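Local coordinates for protein putative dehydratase (Mesorhizobium loti, PDB 2POZ) that is of unknown function but belongs to the mandelate racemase/muconate lactonizing enzyme family and may act as a lyase, perhaps a dehydratase, at residues P279-A284 against E315-Q320; H307-S312 against P335-D340; G240-I245 against L251-G256; R187-V192 against L202-S207. All coordinates share one frame; numbering follows the deposited sequence.

All four contacts lie in the barrel domain of this enolase-superfamily chain. Contacts 1 and 2 interlock: their segments alternate along the chain, their centres are about 13 Å apart, and they meet directly where Asp280 OD2 lies 3.1 Å from His307 ND1, a probable hydrogen bond that recalls the His-Asp pair of mandelate racemase relatives. Contacts 3 and 4 each pack a helix against a strand of the same parallel sheet, with about 17 Å between centres. Contact 3 is about 27 Å, centre to centre, from contact 2, on the other side of the chain's middle. Asp205 of contact 4 occupies a strand end where family relatives carry a magnesium ligand, so this contact probably borders the active site.

Contact 1 of 4, residues P279-A284 against E315-Q320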
loop_
_atom_site.group_PDB
_atom_site.type_symbol
_atom_site.label_atom_id
_atom_site.label_comp_id
_atom_site.label_asym_id
_atom_site.label_seq_id
_atom_site.Cartn_x
_atom_site.Cartn_y
_atom_site.Cartn_z
ATOM N N PRO A 279 -16.065 -21.528 -9.531
ATOM C CA PRO A 279 -17.398 -20.975 -9.775
ATOM C C PRO A 279 -18.387 -22.072 -10.149
ATOM O O PRO A 279 -18.002 -23.112 -10.681
ATOM C CB PRO A 279 -17.162 -20.013 -10.933
ATOM C CG PRO A 279 -16.091 -20.712 -11.723
ATOM C CD PRO A 279 -15.135 -21.174 -10.618
ATOM N N ASP A 280 -19.660 -21.830 -9.863
ATOM C CA ASP A 280 -20.724 -22.776 -10.194
ATOM C C ASP A 280 -21.537 -22.087 -11.291
ATOM O O ASP A 280 -22.030 -20.980 -11.074
ATOM C CB ASP A 280 -21.604 -23.016 -8.967
ATOM C CG ASP A 280 -22.681 -24.067 -9.213
ATOM O OD1 ASP A 280 -23.275 -24.087 -10.316
ATOM O OD2 ASP A 280 -22.937 -24.869 -8.290
ATOM N N ILE A 281 -21.686 -22.714 -12.458
ATOM C CA ILE A 281 -22.438 -22.048 -13.530
ATOM C C ILE A 281 -23.879 -21.759 -13.132
ATOM O O ILE A 281 -24.534 -20.913 -13.739
ATOM C CB ILE A 281 -22.452 -22.849 -14.862
ATOM C CG1 ILE A 281 -23.188 -24.177 -14.686
ATOM C CG2 ILE A 281 -21.029 -23.057 -15.367
ATOM C CD1 ILE A 281 -23.472 -24.874 -16.015
ATOM N N GLY A 282 -24.363 -22.460 -12.107
ATOM C CA GLY A 282 -25.725 -22.268 -11.627
ATOM C C GLY A 282 -25.895 -21.156 -10.598
ATOM O O GLY A 282 -27.012 -20.874 -10.158
ATOM N N THR A 283 -24.794 -20.529 -10.196
ATOM C CA THR A 283 -24.860 -19.435 -9.235
ATOM C C THR A 283 -23.957 -18.261 -9.622
ATOM O O THR A 283 -24.245 -17.126 -9.268
ATOM C CB THR A 283 -24.460 -19.874 -7.794
ATOM O OG1 THR A 283 -23.063 -20.187 -7.756
ATOM C CG2 THR A 283 -25.263 -21.088 -7.350
ATOM N N ALA A 284 -22.878 -18.533 -10.353
ATOM C CA ALA A 284 -21.934 -17.484 -10.748
ATOM C C ALA A 284 -22.460 -16.483 -11.775
ATOM O O ALA A 284 -21.856 -15.425 -11.985
ATOM C CB ALA A 284 -20.640 -18.112 -11.256
ATOM N N GLU A 315 -25.003 -30.650 -14.423
ATOM C CA GLU A 315 -23.732 -31.343 -14.631
ATOM C C GLU A 315 -23.396 -31.338 -16.123
ATOM O O GLU A 315 -22.260 -31.080 -16.521
ATOM C CB GLU A 315 -23.805 -32.796 -14.143
ATOM C CG GLU A 315 -23.973 -32.955 -12.645
ATOM C CD GLU A 315 -24.044 -34.413 -12.220
ATOM O OE1 GLU A 315 -23.151 -35.190 -12.631
ATOM O OE2 GLU A 315 -24.986 -34.778 -11.475
ATOM N N THR A 316 -24.396 -31.623 -16.951
ATOM C CA THR A 316 -24.192 -31.649 -18.393
ATOM C C THR A 316 -23.883 -30.251 -18.918
ATOM O O THR A 316 -23.020 -30.078 -19.779
ATOM C CB THR A 316 -25.431 -32.215 -19.107
ATOM O OG1 THR A 316 -25.664 -33.547 -18.643
ATOM C CG2 THR A 316 -25.228 -32.237 -20.616
ATOM N N ALA A 317 -24.587 -29.254 -18.394
ATOM C CA ALA A 317 -24.361 -27.871 -18.803
ATOM C C ALA A 317 -22.930 -27.455 -18.459
ATOM O O ALA A 317 -22.274 -26.741 -19.219
ATOM C CB ALA A 317 -25.352 -26.955 -18.103
ATOM N N THR A 318 -22.450 -27.904 -17.306
ATOM C CA THR A 318 -21.100 -27.580 -16.867
ATOM C C THR A 318 -20.070 -28.151 -17.841
ATOM O O THR A 318 -19.015 -27.552 -18.049
ATOM C CB THR A 318 -20.841 -28.118 -15.445
ATOM O OG1 THR A 318 -21.693 -27.424 -14.520
ATOM C CG2 THR A 318 -19.381 -27.911 -15.039
ATOM N N LEU A 319 -20.377 -29.299 -18.446
ATOM C CA LEU A 319 -19.455 -29.906 -19.411
ATOM C C LEU A 319 -19.291 -28.996 -20.629
ATOM O O LEU A 319 -18.241 -28.987 -21.267
ATOM C CB LEU A 319 -19.951 -31.286 -19.863
ATOM C CG LEU A 319 -20.029 -32.380 -18.796
ATOM C CD1 LEU A 319 -20.463 -33.689 -19.449
ATOM C CD2 LEU A 319 -18.680 -32.542 -18.111
ATOM N N GLN A 320 -20.330 -28.231 -20.949
ATOM C CA GLN A 320 -20.253 -27.305 -22.081
ATOM C C GLN A 320 -19.100 -26.332 -21.850
ATOM O O GLN A 320 -18.355 -26.001 -22.769
ATOM C CB GLN A 320 -21.554 -26.512 -22.224
ATOM C CG GLN A 320 -22.744 -27.320 -22.737
ATOM C CD GLN A 320 -22.502 -27.900 -24.119
ATOM O OE1 GLN A 320 -21.999 -27.215 -25.006
ATOM N NE2 GLN A 320 -22.880 -29.161 -24.313
#
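Ile281 pushes its CD1 methyl against helix 312-324, between Ala317 and Thr318, and so packs the loop after strand 276-277 of the enolase-type barrel against a later helix. The tight part is the tip of that one side chain. CD1 sits 3.5 Å from Ala317 CB. The backbone N of Thr318 is 3.4 Å from the same CD1, and the hydroxyl atom Thr318 OG1 is equally near. What puts the tip there is a first torsion of 64°, which tucks CG1 between the backbone N and the carbonyl carbon. No hydrogen bond crosses the contact; Thr318 OG1 is bonded to the carbonyl O of Ile314, one turn back in its helix.

The looser part is the other branch of the isoleucine: Ile281 CG2 stays 4.5 Å from Thr318 OG1. Neither part faces solvent. Leu287 and Thr290 of helix 287-298, together with Ile314 and Leu321, close round the isoleucine. Just beside it the loop passes through an Asx turn at Asp280, whose OD2 is paired with His307, probably as in mandelate racemase relatives. In that turn Gly282 N donates to Asp280 OD1 over 2.7 Å, reaching the anti side of the carboxylate 25° out of its plane.

Contact 2 of 4, residues H307-S312 against P335-D340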
loop_
_atom_site.group_PDB
_atom_site.type_symbol
_atom_site.label_atom_id
_atom_site.label_comp_id
_atom_site.label_asym_id
_atom_site.label_seq_id
_atom_site.Cartn_x
_atom_site.Cartn_y
_atom_site.Cartn_z
ATOM N N HIS A 307 -17.493 -25.862 -9.649
ATOM C CA HIS A 307 -18.262 -26.556 -8.638
ATOM C C HIS A 307 -19.598 -26.924 -9.262
ATOM O O HIS A 307 -20.221 -26.114 -9.960
ATOM C CB HIS A 307 -18.497 -25.665 -7.418
ATOM C CG HIS A 307 -19.424 -26.271 -6.416
ATOM N ND1 HIS A 307 -20.747 -25.899 -6.306
ATOM C CD2 HIS A 307 -19.236 -27.263 -5.513
ATOM C CE1 HIS A 307 -21.333 -26.635 -5.379
ATOM N NE2 HIS A 307 -20.439 -27.470 -4.883
ATOM N N VAL A 308 -20.034 -28.152 -9.025
ATOM C CA VAL A 308 -21.309 -28.604 -9.559
ATOM C C VAL A 308 -21.946 -29.631 -8.639
ATOM O O VAL A 308 -21.339 -30.653 -8.319
ATOM C CB VAL A 308 -21.150 -29.237 -10.958
ATOM C CG1 VAL A 308 -20.709 -28.191 -11.949
ATOM C CG2 VAL A 308 -20.128 -30.340 -10.916
ATOM N N CYS A 309 -23.164 -29.337 -8.204
ATOM C CA CYS A 309 -23.915 -30.245 -7.348
ATOM C C CYS A 309 -25.410 -29.987 -7.502
ATOM O O CYS A 309 -25.979 -29.128 -6.831
ATOM C CB CYS A 309 -23.521 -30.085 -5.880
ATOM S SG CYS A 309 -24.367 -31.273 -4.799
ATOM N N GLY A 310 -26.033 -30.742 -8.399
ATOM C CA GLY A 310 -27.457 -30.607 -8.648
ATOM C C GLY A 310 -27.926 -31.833 -9.403
ATOM O O GLY A 310 -27.515 -32.944 -9.093
ATOM N N SER A 311 -28.783 -31.643 -10.393
ATOM C CA SER A 311 -29.274 -32.772 -11.170
ATOM C C SER A 311 -28.346 -32.996 -12.369
ATOM O O SER A 311 -27.357 -32.276 -12.550
ATOM C CB SER A 311 -30.688 -32.481 -11.671
ATOM O OG SER A 311 -30.645 -31.539 -12.732
ATOM N N SER A 312 -28.665 -33.997 -13.181
ATOM C CA SER A 312 -27.881 -34.300 -14.379
ATOM C C SER A 312 -27.832 -33.099 -15.329
ATOM O O SER A 312 -26.896 -32.963 -16.122
ATOM C CB SER A 312 -28.496 -35.486 -15.127
ATOM O OG SER A 312 -28.482 -36.663 -14.345
ATOM N N PRO A 335 -21.169 -39.073 -7.282
ATOM C CA PRO A 335 -21.823 -40.317 -7.702
ATOM C C PRO A 335 -22.810 -40.950 -6.708
ATOM O O PRO A 335 -23.838 -41.481 -7.116
ATOM C CB PRO A 335 -20.636 -41.230 -8.040
ATOM C CG PRO A 335 -19.570 -40.753 -7.115
ATOM C CD PRO A 335 -19.708 -39.248 -7.198
ATOM N N ALA A 336 -22.512 -40.875 -5.414
ATOM C CA ALA A 336 -23.386 -41.466 -4.395
ATOM C C ALA A 336 -24.814 -40.902 -4.357
ATOM O O ALA A 336 -25.761 -41.620 -4.024
ATOM C CB ALA A 336 -22.739 -41.339 -3.006
ATOM N N PHE A 337 -24.971 -39.626 -4.700
ATOM C CA PHE A 337 -26.287 -38.982 -4.681
ATOM C C PHE A 337 -27.300 -39.623 -5.625
ATOM O O PHE A 337 -28.507 -39.585 -5.375
ATOM C CB PHE A 337 -26.152 -37.488 -5.013
ATOM C CG PHE A 337 -25.481 -36.681 -3.934
ATOM C CD1 PHE A 337 -24.749 -37.307 -2.920
ATOM C CD2 PHE A 337 -25.567 -35.293 -3.936
ATOM C CE1 PHE A 337 -24.120 -36.563 -1.928
ATOM C CE2 PHE A 337 -24.942 -34.540 -2.947
ATOM C CZ PHE A 337 -24.216 -35.175 -1.943
ATOM N N LYS A 338 -26.812 -40.206 -6.710
ATOM C CA LYS A 338 -27.690 -40.840 -7.678
ATOM C C LYS A 338 -28.376 -42.092 -7.120
ATOM O O LYS A 338 -29.342 -42.582 -7.704
ATOM C CB LYS A 338 -26.904 -41.193 -8.945
ATOM C CG LYS A 338 -26.826 -40.067 -9.991
ATOM C CD LYS A 338 -26.156 -38.815 -9.454
ATOM C CE LYS A 338 -25.859 -37.811 -10.570
ATOM N NZ LYS A 338 -27.080 -37.209 -11.176
ATOM N N ALA A 339 -27.888 -42.591 -5.986
ATOM C CA ALA A 339 -28.449 -43.790 -5.366
ATOM C C ALA A 339 -29.461 -43.494 -4.256
ATOM O O ALA A 339 -30.070 -44.415 -3.707
ATOM C CB ALA A 339 -27.317 -44.671 -4.821
ATOM N N ASP A 340 -29.634 -42.220 -3.912
ATOM C CA ASP A 340 -30.586 -41.847 -2.870
ATOM C C ASP A 340 -31.981 -42.342 -3.224
ATOM O O ASP A 340 -32.319 -42.457 -4.402
ATOM C CB ASP A 340 -30.667 -40.330 -2.721
ATOM C CG ASP A 340 -29.444 -39.732 -2.064
ATOM O OD1 ASP A 340 -28.530 -40.491 -1.683
ATOM O OD2 ASP A 340 -29.412 -38.491 -1.929
#
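Cys309 and Phe337 make the apolar half of this contact, a sulfur-aromatic approach between the loop after strand 303-304 and the short 3-10 turn at 335-339, both in the barrel domain. Cys309 SG stands 3.8 Å from Phe337 CE2 and 5.0 Å from the ring centroid. The line to it runs 70° off the ring normal, so the sulfur comes in obliquely. A first torsion of -177° in Cys309 sets SG opposite the backbone N and places it beside CE2. Tyr334 joins the group, touching Cys309 and meeting the Phe337 ring with the two planes at about 45°.

The polar half lies between Ser312 and Lys338. Ser312 OG and Lys338 NZ come within 3.5 Å, a close approach but not a hydrogen bond between them. The lysine chain is bent at its second and fourth torsions, which brings the ammonium group close to the first residues of helix 312-324. Each polar end has its own stronger partner: Ser312 OG bonds to Glu345 OE2, and Lys338 NZ to Tyr343 OH.

The loop 307-312 starts at His307, probably half of a His-Asp pair like that of mandelate racemase relatives, and leads into helix 312-324 through Ser311, the N-cap, whose OG accepts from Leu313 N.

The two segments are thus joined by sulfur-ring packing and by Tyr343 OH, which Ser312 OG also reaches through a weak hydrogen bond. A long, weak ion pair with Glu315 OE2 may partly balance the lysine's charge.

Contact 3 of 4, residues G240-I245 against L251-G256; sequences GALKVI and LPIAVG
Ile253 and Val255 meet Leu242 and Ile245 without any aromatic ring between them, and the flat element is the strand 253-255 itself. One face of it carries Ile253 and Val255, which point at helix 239-248, while Ala254 points away on the other. Along its two edges run neighbouring strands: Ala254 makes backbone hydrogen bonds with Val230 and Glu232, whereas Ile253 bonds to Gly275 and Val255 to Ile276.

Leu242 does most of the touching. With CG opposite the backbone N (chi1 180°), its CD1 reaches the sheet, 3.9 Å from Ile253 CG2 and 4.1 Å from Val255 CG1. It slides past the isoleucine in the opposite direction but meets the valine tip to tip. This is the helix-to-strand packing of a beta-alpha-beta unit, strand 227-231, helix 239-248, strand 253-255, in the barrel domain. The helix segment runs nearly antiparallel to the strand (160°), their axes 10.7 Å apart.

One turn on, Ile245 CG2 lies 4.0 Å from Ile253 CD1, the two side chains crossing at about a right angle. Ile268 of helix 261-269 touches both Leu242 and Val255, and Asn301 of a second subunit packs on Ala241.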
loop_
_atom_site.group_PDB
_atom_site.type_symbol
_atom_site.label_atom_id
_atom_site.label_comp_id
_atom_site.label_asym_id
_atom_site.label_seq_id
_atom_site.Cartn_x
_atom_site.Cartn_y
_atom_site.Cartn_z
ATOM N N GLY A 240 -9.790 -10.739 3.812
ATOM C CA GLY A 240 -8.563 -10.349 4.480
ATOM C C GLY A 240 -7.973 -11.600 5.109
ATOM O O GLY A 240 -6.768 -11.849 5.030
ATOM N N ALA A 241 -8.831 -12.394 5.745
ATOM C CA ALA A 241 -8.383 -13.633 6.361
ATOM C C ALA A 241 -7.856 -14.555 5.260
ATOM O O ALA A 241 -6.855 -15.243 5.449
ATOM C CB ALA A 241 -9.532 -14.302 7.110
ATOM N N LEU A 242 -8.526 -14.561 4.107
ATOM C CA LEU A 242 -8.101 -15.406 2.991
ATOM C C LEU A 242 -6.657 -15.119 2.581
ATOM O O LEU A 242 -5.874 -16.048 2.368
ATOM C CB LEU A 242 -9.022 -15.215 1.782
ATOM C CG LEU A 242 -8.701 -16.028 0.520
ATOM C CD1 LEU A 242 -8.674 -17.520 0.840
ATOM C CD2 LEU A 242 -9.753 -15.746 -0.548
ATOM N N LYS A 243 -6.294 -13.843 2.469
ATOM C CA LYS A 243 -4.926 -13.517 2.077
ATOM C C LYS A 243 -3.923 -13.888 3.164
ATOM O O LYS A 243 -2.868 -14.445 2.875
ATOM C CB LYS A 243 -4.776 -12.033 1.727
ATOM C CG LYS A 243 -3.351 -11.707 1.272
ATOM C CD LYS A 243 -3.284 -10.555 0.292
ATOM C CE LYS A 243 -1.882 -10.440 -0.299
ATOM N NZ LYS A 243 -1.452 -11.712 -0.971
ATOM N N VAL A 244 -4.249 -13.578 4.413
ATOM C CA VAL A 244 -3.370 -13.900 5.530
ATOM C C VAL A 244 -3.121 -15.405 5.567
ATOM O O VAL A 244 -1.981 -15.862 5.718
ATOM C CB VAL A 244 -3.995 -13.463 6.872
ATOM C CG1 VAL A 244 -3.150 -13.966 8.034
ATOM C CG2 VAL A 244 -4.102 -11.944 6.916
ATOM N N ILE A 245 -4.194 -16.175 5.425
ATOM C CA ILE A 245 -4.078 -17.620 5.440
ATOM C C ILE A 245 -3.181 -18.110 4.303
ATOM O O ILE A 245 -2.309 -18.939 4.527
ATOM C CB ILE A 245 -5.479 -18.282 5.354
ATOM C CG1 ILE A 245 -6.242 -18.028 6.664
ATOM C CG2 ILE A 245 -5.344 -19.783 5.087
ATOM C CD1 ILE A 245 -7.728 -18.354 6.590
ATOM N N LEU A 251 -0.363 -25.057 1.816
ATOM C CA LEU A 251 -1.299 -25.685 0.888
ATOM C C LEU A 251 -1.916 -24.706 -0.106
ATOM O O LEU A 251 -2.177 -23.562 0.233
ATOM C CB LEU A 251 -2.442 -26.339 1.667
ATOM C CG LEU A 251 -2.070 -27.092 2.941
ATOM C CD1 LEU A 251 -3.338 -27.539 3.660
ATOM C CD2 LEU A 251 -1.200 -28.275 2.582
ATOM N N PRO A 252 -2.140 -25.149 -1.352
ATOM C CA PRO A 252 -2.751 -24.269 -2.353
ATOM C C PRO A 252 -4.204 -24.063 -1.915
ATOM O O PRO A 252 -4.815 -24.959 -1.321
ATOM C CB PRO A 252 -2.663 -25.094 -3.637
ATOM C CG PRO A 252 -1.448 -25.927 -3.421
ATOM C CD PRO A 252 -1.602 -26.363 -1.988
ATOM N N ILE A 253 -4.760 -22.895 -2.207
ATOM C CA ILE A 253 -6.128 -22.603 -1.817
ATOM C C ILE A 253 -7.043 -22.484 -3.020
ATOM O O ILE A 253 -6.628 -22.031 -4.086
ATOM C CB ILE A 253 -6.200 -21.285 -1.025
ATOM C CG1 ILE A 253 -5.368 -21.402 0.261
ATOM C CG2 ILE A 253 -7.648 -20.951 -0.696
ATOM C CD1 ILE A 253 -5.265 -20.087 1.051
ATOM N N ALA A 254 -8.291 -22.901 -2.835
ATOM C CA ALA A 254 -9.314 -22.817 -3.866
ATOM C C ALA A 254 -10.581 -22.241 -3.227
ATOM O O ALA A 254 -10.944 -22.615 -2.107
ATOM C CB ALA A 254 -9.600 -24.206 -4.448
ATOM N N VAL A 255 -11.229 -21.308 -3.920
ATOM C CA VAL A 255 -12.476 -20.703 -3.439
ATOM C C VAL A 255 -13.344 -20.442 -4.659
ATOM O O VAL A 255 -12.891 -20.609 -5.788
ATOM C CB VAL A 255 -12.255 -19.334 -2.711
ATOM C CG1 VAL A 255 -11.352 -19.512 -1.504
ATOM C CG2 VAL A 255 -11.657 -18.306 -3.678
ATOM N N GLY A 256 -14.590 -20.034 -4.439
ATOM C CA GLY A 256 -15.448 -19.734 -5.571
ATOM C C GLY A 256 -16.872 -20.238 -5.509
ATOM O O GLY A 256 -17.747 -19.692 -6.185
#

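Contact 4 of 4, residues R187-V192 against L202-S207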
loop_
_atom_site.group_PDB
_atom_site.type_symbol
_atom_site.label_atom_id
_atom_site.label_comp_id
_atom_site.label_asym_id
_atom_site.label_seq_id
_atom_site.Cartn_x
_atom_site.Cartn_y
_atom_site.Cartn_z
ATOM N N ARG A 187 -7.339 -36.720 12.367
ATOM C CA ARG A 187 -7.332 -38.172 12.229
ATOM C C ARG A 187 -8.184 -38.606 11.045
ATOM O O ARG A 187 -7.876 -39.599 10.389
ATOM C CB ARG A 187 -7.839 -38.842 13.514
ATOM C CG ARG A 187 -6.926 -38.620 14.717
ATOM C CD ARG A 187 -5.553 -39.238 14.491
ATOM N NE ARG A 187 -4.573 -38.792 15.483
ATOM C CZ ARG A 187 -3.291 -39.147 15.492
ATOM N NH1 ARG A 187 -2.815 -39.964 14.561
ATOM N NH2 ARG A 187 -2.480 -38.671 16.428
ATOM N N ARG A 188 -9.256 -37.866 10.772
ATOM C CA ARG A 188 -10.116 -38.192 9.644
ATOM C C ARG A 188 -9.337 -38.013 8.341
ATOM O O ARG A 188 -9.415 -38.853 7.440
ATOM C CB ARG A 188 -11.353 -37.289 9.622
ATOM C CG ARG A 188 -12.401 -37.585 10.683
ATOM C CD ARG A 188 -13.473 -36.501 10.654
ATOM N NE ARG A 188 -14.620 -36.798 11.507
ATOM C CZ ARG A 188 -15.484 -35.880 11.933
ATOM N NH1 ARG A 188 -15.314 -34.609 11.587
ATOM N NH2 ARG A 188 -16.527 -36.231 12.686
ATOM N N VAL A 189 -8.590 -36.915 8.237
ATOM C CA VAL A 189 -7.806 -36.660 7.033
ATOM C C VAL A 189 -6.727 -37.739 6.886
ATOM O O VAL A 189 -6.503 -38.268 5.793
ATOM C CB VAL A 189 -7.143 -35.249 7.073
ATOM C CG1 VAL A 189 -6.337 -35.010 5.805
ATOM C CG2 VAL A 189 -8.219 -34.174 7.205
ATOM N N LYS A 190 -6.073 -38.076 7.992
ATOM C CA LYS A 190 -5.030 -39.094 7.980
ATOM C C LYS A 190 -5.593 -40.468 7.626
ATOM O O LYS A 190 -4.948 -41.236 6.919
ATOM C CB LYS A 190 -4.322 -39.151 9.337
ATOM C CG LYS A 190 -3.183 -40.177 9.395
ATOM C CD LYS A 190 -2.413 -40.075 10.706
ATOM C CE LYS A 190 -1.179 -40.968 10.701
ATOM N NZ LYS A 190 -1.539 -42.415 10.667
ATOM N N ALA A 191 -6.793 -40.778 8.111
ATOM C CA ALA A 191 -7.415 -42.062 7.811
ATOM C C ALA A 191 -7.696 -42.165 6.310
ATOM O O ALA A 191 -7.547 -43.235 5.718
ATOM C CB ALA A 191 -8.709 -42.223 8.597
ATOM N N VAL A 192 -8.102 -41.054 5.698
ATOM C CA VAL A 192 -8.378 -41.044 4.265
ATOM C C VAL A 192 -7.089 -41.272 3.476
ATOM O O VAL A 192 -7.075 -42.043 2.514
ATOM C CB VAL A 192 -9.030 -39.704 3.814
ATOM C CG1 VAL A 192 -9.108 -39.637 2.294
ATOM C CG2 VAL A 192 -10.430 -39.593 4.395
ATOM N N LEU A 202 -5.907 -35.815 -2.824
ATOM C CA LEU A 202 -6.918 -35.488 -1.836
ATOM C C LEU A 202 -7.157 -33.985 -1.742
ATOM O O LEU A 202 -6.218 -33.197 -1.653
ATOM C CB LEU A 202 -6.502 -36.023 -0.464
ATOM C CG LEU A 202 -6.286 -37.537 -0.377
ATOM C CD1 LEU A 202 -5.880 -37.906 1.043
ATOM C CD2 LEU A 202 -7.558 -38.267 -0.780
HETATM N N MSE A 203 -8.422 -33.596 -1.773
HETATM C CA MSE A 203 -8.780 -32.192 -1.646
HETATM C C MSE A 203 -9.531 -32.059 -0.327
HETATM O O MSE A 203 -10.438 -32.836 -0.033
HETATM C CB MSE A 203 -9.681 -31.737 -2.802
HETATM C CG MSE A 203 -8.997 -31.646 -4.163
HETATM SE SE MSE A 203 -8.515 -33.372 -4.945
HETATM C CE MSE A 203 -8.092 -32.766 -6.748
ATOM N N VAL A 204 -9.138 -31.084 0.478
ATOM C CA VAL A 204 -9.786 -30.866 1.758
ATOM C C VAL A 204 -10.629 -29.591 1.719
ATOM O O VAL A 204 -10.106 -28.484 1.557
ATOM C CB VAL A 204 -8.737 -30.762 2.895
ATOM C CG1 VAL A 204 -9.393 -30.288 4.177
ATOM C CG2 VAL A 204 -8.092 -32.124 3.121
ATOM N N ASP A 205 -11.940 -29.760 1.852
ATOM C CA ASP A 205 -12.869 -28.634 1.865
ATOM C C ASP A 205 -13.166 -28.278 3.321
ATOM O O ASP A 205 -13.644 -29.122 4.087
ATOM C CB ASP A 205 -14.160 -29.014 1.125
ATOM C CG ASP A 205 -15.252 -27.948 1.245
ATOM O OD1 ASP A 205 -14.937 -26.769 1.519
ATOM O OD2 ASP A 205 -16.432 -28.299 1.056
ATOM N N LEU A 206 -12.853 -27.041 3.707
ATOM C CA LEU A 206 -13.098 -26.590 5.072
ATOM C C LEU A 206 -14.433 -25.852 5.171
ATOM O O LEU A 206 -14.924 -25.573 6.264
ATOM C CB LEU A 206 -11.949 -25.696 5.557
ATOM C CG LEU A 206 -10.568 -26.368 5.570
ATOM C CD1 LEU A 206 -9.548 -25.448 6.244
ATOM C CD2 LEU A 206 -10.644 -27.704 6.309
ATOM N N SER A 207 -15.012 -25.542 4.016
ATOM C CA SER A 207 -16.305 -24.865 3.937
ATOM C C SER A 207 -16.428 -23.709 4.927
ATOM O O SER A 207 -17.436 -23.589 5.616
ATOM C CB SER A 207 -17.433 -25.883 4.185
ATOM O OG SER A 207 -18.690 -25.412 3.724
#
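Just beyond the strand residues Leu202 and Val204, which pack on Val192 and Val189, the chain bends in an Asx turn: Ser207 N donates to Asp205 OD1 over 2.8 Å. The bond is bent, 138° at the hydrogen, and the N-H comes from above the carboxylate, 52° out of its plane. It ties Asp205 to the loop that follows. Ser207 O in turn takes a hydrogen bond from Lys83 NZ of a neighbouring subunit.

Behind this turn the packing is wholly apolar. Val192 CG1 lies 3.7 Å from Leu202 CD2 and 3.9 Å from Leu202 CD1, so a single methyl meets both ends of the leucine fork as the side chains slide past each other in opposite directions. The valine's chi1 of 171° is what presents this branch, rather than CG2, to the leucine.

Helix 179-196 and strand 201-205 follow one another in the barrel: the strand lies in the parallel sheet between strands 155-158 and 227-231, and the helix packs on the outside of it. Asp205 stands at the C-terminal end of its strand, a position where mandelate racemase relatives hold a magnesium ligand; a similar role here is only probable.

Nearer that end the fit is slacker, with Val189 CG1 and Val204 CG2 4.3 Å apart. Phe158 of strand 155-158 touches both Val189 and Val192, and Phe141 of helix 138-144 also packs on Val192.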